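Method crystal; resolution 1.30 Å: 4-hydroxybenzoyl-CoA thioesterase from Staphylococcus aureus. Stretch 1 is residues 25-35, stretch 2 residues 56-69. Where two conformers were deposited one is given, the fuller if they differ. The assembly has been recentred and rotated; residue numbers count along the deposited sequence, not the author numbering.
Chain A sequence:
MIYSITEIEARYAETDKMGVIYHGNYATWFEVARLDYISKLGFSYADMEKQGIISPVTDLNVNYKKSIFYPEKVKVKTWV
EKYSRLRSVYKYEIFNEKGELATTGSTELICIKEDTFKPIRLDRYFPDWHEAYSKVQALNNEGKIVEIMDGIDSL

Stretch 1, residues 25-35: NYATWFEVARL
Stretch 2 56-69: PVTDLNVNYKKSIF

No direct hydrogen bond joins these two stretches; the polar links between them run through two waters, both held by one tyrosine hydroxyl. Tyr26 OH lies 2.7 Å from water 1 and 2.8 Å from water 2. Water 1 accepts from Ile68 N at 3.3 Å, and water 2 donates to Lys66 O at 2.8 Å, so a buried phenol reaches both a backbone NH and a backbone carbonyl in the loop after the strand. Most of the rest of the contact is apolar packing.

The frame is a helix laid across a strand. Residues 26-35 are helical, with phi/psi near -65/-40 and i to i-4 hydrogen bonds such as Phe30 N to Tyr26 O (2.9 Å) and Arg34 N to Phe30 O (2.8 Å). The chain of stretch 2 turns a corner at Thr58, then runs extended through 59-64, with phi/psi near -130/130 at Leu60, Asn61 and Val62. The axes approach to 10.0 Å, and their N-to-C directions make an angle of 110°. Register is set by Tyr26 CA to Val62 CA, 7.7 Å, and Ala27 CA to Leu60 CA, 7.8 Å.

On the strand, alternation does the sorting: Leu60 (chi1 t, chi2 p) and Val62 (t) point toward the helix, while Asn61 and Asn63 point away. Ala27 presents only its CB, which lies 4.1 Å from Leu60 CD2. One turn along from Tyr26, Phe30 (chi1 m, chi2 -10°) spans the strand: Phe30 CE2 is 3.9 Å from Val62 CG2, and Phe30 CD2 is 4.1 Å from Leu60 CD1. The edge of its ring meets the backbone, Phe30 CE2 to Asn61 O at 3.7 Å, which brings the slightly positive ring hydrogens to a carbonyl.

Tyr26 (chi1 m, chi2 68°) is the hub. Tyr64 (m, 89°) starts sideways but its end comes nearer, turning its edge onto the Tyr26 face; the centroids are 4.9 Å apart, the planes at 88°, and Tyr26 CD1 lies 3.6 Å from Tyr64 CE2. Ile68 (m, t) extends CD1 to 3.8 Å from Tyr26 CE2, and the same methyl meets the edge of Trp29 (m, 5°), 4.0 Å from Trp29 CZ3.

One turn beyond Phe30, Arg34 (t, t, p, -109°) brings NH1 to 3.7 Å from Val57 CG2, a van der Waals contact before the corner. The two stretches together bury 470 Å².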

# COMPACT_ATOMS: atom_id res chain seq x y z
N ASN A 25 -6.47 2.84 -4.07
CA ASN A 25 -6.53 3.23 -2.65
C ASN A 25 -7.92 3.51 -2.21
O ASN A 25 -8.19 3.58 -0.99
CB ASN A 25 -5.61 4.43 -2.36
CG ASN A 25 -4.20 4.11 -2.53
OD1 ASN A 25 -3.76 2.98 -2.33
ND2 ASN A 25 -3.37 5.13 -2.86
N TYR A 26 -8.88 3.60 -3.12
CA TYR A 26 -10.22 3.97 -2.70
C TYR A 26 -10.87 2.86 -1.91
O TYR A 26 -11.68 3.15 -1.03
CB TYR A 26 -11.06 4.33 -3.93
CG TYR A 26 -10.76 5.71 -4.52
CD1 TYR A 26 -9.57 6.07 -5.15
CD2 TYR A 26 -11.71 6.67 -4.39
CE1 TYR A 26 -9.35 7.30 -5.72
CE2 TYR A 26 -11.49 7.94 -5.03
CZ TYR A 26 -10.33 8.18 -5.64
OH TYR A 26 -10.17 9.46 -6.27
N ALA A 27 -10.53 1.59 -2.15
CA ALA A 27 -11.06 0.53 -1.31
C ALA A 27 -10.72 0.74 0.15
O ALA A 27 -11.57 0.44 1.02
CB ALA A 27 -10.61 -0.80 -1.81
N THR A 28 -9.53 1.25 0.45
CA THR A 28 -9.15 1.53 1.83
C THR A 28 -10.03 2.61 2.42
O THR A 28 -10.44 2.52 3.59
CB THR A 28 -7.66 1.85 1.97
OG1 THR A 28 -6.95 0.72 1.48
CG2 THR A 28 -7.27 2.21 3.31
N TRP A 29 -10.34 3.63 1.64
CA TRP A 29 -11.22 4.68 2.14
C TRP A 29 -12.63 4.17 2.34
O TRP A 29 -13.25 4.53 3.37
CB TRP A 29 -11.27 5.86 1.16
CG TRP A 29 -9.97 6.65 1.11
CD1 TRP A 29 -8.82 6.39 1.72
CD2 TRP A 29 -9.76 7.86 0.36
NE1 TRP A 29 -7.84 7.36 1.44
CE2 TRP A 29 -8.46 8.27 0.61
CE3 TRP A 29 -10.56 8.61 -0.49
CZ2 TRP A 29 -7.90 9.46 0.12
CZ3 TRP A 29 -10.02 9.79 -1.02
CH2 TRP A 29 -8.71 10.18 -0.69
N PHE A 30 -13.12 3.28 1.48
CA PHE A 30 -14.45 2.65 1.72
C PHE A 30 -14.38 1.86 3.00
O PHE A 30 -15.39 1.86 3.75
CB PHE A 30 -14.87 1.78 0.59
CG PHE A 30 -15.23 2.48 -0.70
CD1 PHE A 30 -15.39 3.84 -0.86
CD2 PHE A 30 -15.52 1.67 -1.81
CE1 PHE A 30 -15.76 4.41 -2.10
CE2 PHE A 30 -15.94 2.21 -3.02
CZ PHE A 30 -16.04 3.60 -3.13
N GLU A 31 -13.28 1.15 3.30
CA GLU A 31 -13.17 0.41 4.56
C GLU A 31 -13.23 1.32 5.75
O GLU A 31 -13.96 1.02 6.73
CB GLU A 31 -11.87 -0.38 4.52
CG GLU A 31 -11.51 -0.99 5.86
CD GLU A 31 -10.05 -1.48 5.82
OE1 GLU A 31 -9.13 -0.76 6.42
OE2 GLU A 31 -9.82 -2.63 5.33
N VAL A 32 -12.47 2.41 5.73
CA VAL A 32 -12.50 3.36 6.83
C VAL A 32 -13.94 3.85 7.05
O VAL A 32 -14.44 3.91 8.18
CB VAL A 32 -11.53 4.53 6.55
CG1 VAL A 32 -11.72 5.71 7.56
CG2 VAL A 32 -10.12 4.04 6.61
N ALA A 33 -14.62 4.19 6.01
CA ALA A 33 -16.01 4.66 6.08
C ALA A 33 -16.95 3.64 6.58
O ALA A 33 -17.81 3.95 7.46
CB ALA A 33 -16.40 5.27 4.74
N ARG A 34 -16.84 2.42 6.08
CA ARG A 34 -17.72 1.36 6.49
C ARG A 34 -17.54 1.00 8.00
O ARG A 34 -18.51 0.83 8.73
CB ARG A 34 -17.35 0.08 5.64
CG ARG A 34 -18.14 -1.12 5.96
CD ARG A 34 -17.88 -2.25 4.97
NE ARG A 34 -16.53 -2.75 4.97
CZ ARG A 34 -15.64 -2.56 4.01
NH1 ARG A 34 -14.43 -3.21 4.12
NH2 ARG A 34 -15.77 -1.69 3.03
N LEU A 35 -16.30 1.00 8.46
CA LEU A 35 -16.02 0.72 9.87
C LEU A 35 -16.55 1.90 10.71
O LEU A 35 -16.95 1.63 11.90
CB LEU A 35 -14.55 0.43 10.06
CG LEU A 35 -14.08 -0.93 9.52
CD1 LEU A 35 -12.54 -1.02 9.54
CD2 LEU A 35 -14.63 -2.11 10.34
N PRO A 56 -14.98 -10.44 5.24
CA PRO A 56 -14.31 -9.97 4.02
C PRO A 56 -15.22 -9.45 2.98
O PRO A 56 -16.41 -9.80 2.85
CB PRO A 56 -13.63 -11.23 3.54
CG PRO A 56 -14.58 -12.35 3.91
CD PRO A 56 -15.08 -11.90 5.24
N VAL A 57 -14.63 -8.57 2.17
CA VAL A 57 -15.29 -8.08 0.88
C VAL A 57 -15.34 -9.12 -0.14
O VAL A 57 -14.25 -9.68 -0.46
CB VAL A 57 -14.55 -6.83 0.43
CG1 VAL A 57 -15.09 -6.43 -0.92
CG2 VAL A 57 -14.73 -5.74 1.41
N THR A 58 -16.45 -9.39 -0.76
CA THR A 58 -16.66 -10.31 -1.81
C THR A 58 -16.93 -9.69 -3.16
O THR A 58 -16.83 -10.37 -4.21
CB THR A 58 -17.75 -11.37 -1.45
OG1 THR A 58 -19.00 -10.69 -1.35
CG2 THR A 58 -17.27 -12.16 -0.24
N ASP A 59 -17.22 -8.38 -3.20
CA ASP A 59 -17.43 -7.67 -4.48
C ASP A 59 -17.12 -6.26 -4.23
O ASP A 59 -17.55 -5.66 -3.20
CB ASP A 59 -18.87 -7.74 -4.98
CG ASP A 59 -19.04 -7.31 -6.34
OD1 ASP A 59 -18.64 -8.06 -7.24
OD2 ASP A 59 -19.54 -6.22 -6.55
N LEU A 60 -16.41 -5.59 -5.11
CA LEU A 60 -15.97 -4.19 -5.01
C LEU A 60 -16.37 -3.48 -6.30
O LEU A 60 -16.02 -4.02 -7.40
CB LEU A 60 -14.47 -4.06 -4.77
CG LEU A 60 -13.87 -2.66 -4.90
CD1 LEU A 60 -14.34 -1.75 -3.74
CD2 LEU A 60 -12.38 -2.79 -4.87
N ASN A 61 -16.98 -2.30 -6.24
CA ASN A 61 -17.22 -1.46 -7.41
C ASN A 61 -16.88 -0.08 -7.04
O ASN A 61 -17.22 0.43 -5.99
CB ASN A 61 -18.69 -1.54 -7.77
CG ASN A 61 -19.14 -3.01 -7.96
OD1 ASN A 61 -19.68 -3.69 -7.01
ND2 ASN A 61 -18.86 -3.57 -9.10
N VAL A 62 -16.13 0.62 -7.92
CA VAL A 62 -15.78 2.04 -7.73
C VAL A 62 -16.00 2.76 -9.06
O VAL A 62 -15.52 2.27 -10.10
CB VAL A 62 -14.35 2.30 -7.31
CG1 VAL A 62 -14.15 3.70 -6.81
CG2 VAL A 62 -13.87 1.29 -6.16
N ASN A 63 -16.77 3.84 -9.08
CA ASN A 63 -16.92 4.65 -10.29
C ASN A 63 -16.44 6.00 -10.03
O ASN A 63 -17.00 6.71 -9.15
CB ASN A 63 -18.38 4.70 -10.64
CG ASN A 63 -18.61 5.31 -12.00
OD1 ASN A 63 -18.61 6.48 -12.13
ND2 ASN A 63 -18.59 4.48 -13.03
N TYR A 64 -15.41 6.38 -10.77
CA TYR A 64 -14.62 7.57 -10.52
C TYR A 64 -15.22 8.75 -11.39
O TYR A 64 -15.05 8.73 -12.60
CB TYR A 64 -13.15 7.38 -10.82
CG TYR A 64 -12.53 6.17 -10.04
CD1 TYR A 64 -12.58 4.94 -10.61
CD2 TYR A 64 -11.90 6.34 -8.89
CE1 TYR A 64 -12.06 3.81 -9.95
CE2 TYR A 64 -11.32 5.23 -8.20
CZ TYR A 64 -11.40 4.01 -8.77
OH TYR A 64 -10.93 2.85 -8.13
N LYS A 65 -15.82 9.72 -10.78
CA LYS A 65 -16.40 10.86 -11.55
C LYS A 65 -15.46 11.93 -11.68
O LYS A 65 -15.52 12.62 -12.77
CB LYS A 65 -17.63 11.37 -10.82
CG LYS A 65 -18.69 10.44 -10.41
CD LYS A 65 -19.33 9.60 -11.40
CE LYS A 65 -20.38 8.74 -10.60
NZ LYS A 65 -21.20 7.90 -11.47
N LYS A 66 -14.64 12.25 -10.73
CA LYS A 66 -13.65 13.30 -10.73
C LYS A 66 -12.41 12.78 -10.10
O LYS A 66 -12.49 12.13 -9.02
CB LYS A 66 -14.12 14.56 -9.91
CG LYS A 66 -15.34 15.23 -10.47
CD LYS A 66 -15.56 16.54 -9.71
CE LYS A 66 -16.00 17.69 -10.60
NZ LYS A 66 -17.44 17.54 -10.88
N SER A 67 -11.23 13.09 -10.58
CA SER A 67 -9.99 12.87 -9.86
C SER A 67 -9.93 13.57 -8.54
O SER A 67 -10.55 14.73 -8.38
CB SER A 67 -8.72 13.11 -10.76
OG SER A 67 -8.68 12.13 -11.76
N ILE A 68 -9.29 13.05 -7.53
CA ILE A 68 -9.01 13.70 -6.25
C ILE A 68 -7.53 14.03 -6.23
O ILE A 68 -6.64 13.12 -6.32
CB ILE A 68 -9.51 12.85 -5.03
CG1 ILE A 68 -11.03 12.61 -5.18
CG2 ILE A 68 -9.16 13.42 -3.72
CD1 ILE A 68 -11.65 11.68 -4.16
N PHE A 69 -7.23 15.37 -6.33
CA PHE A 69 -5.84 15.84 -6.32
C PHE A 69 -5.45 16.10 -4.90
O PHE A 69 -6.14 16.72 -4.11
CB PHE A 69 -5.73 17.10 -7.11
CG PHE A 69 -5.92 16.90 -8.64
CD1 PHE A 69 -7.18 16.94 -9.16
CD2 PHE A 69 -4.82 16.72 -9.45
CE1 PHE A 69 -7.38 16.76 -10.51
CE2 PHE A 69 -4.97 16.58 -10.85
CZ PHE A 69 -6.28 16.56 -11.34
O HOH W 1 -8.09 10.03 -7.82
O HOH W 2 -12.65 9.70 -7.64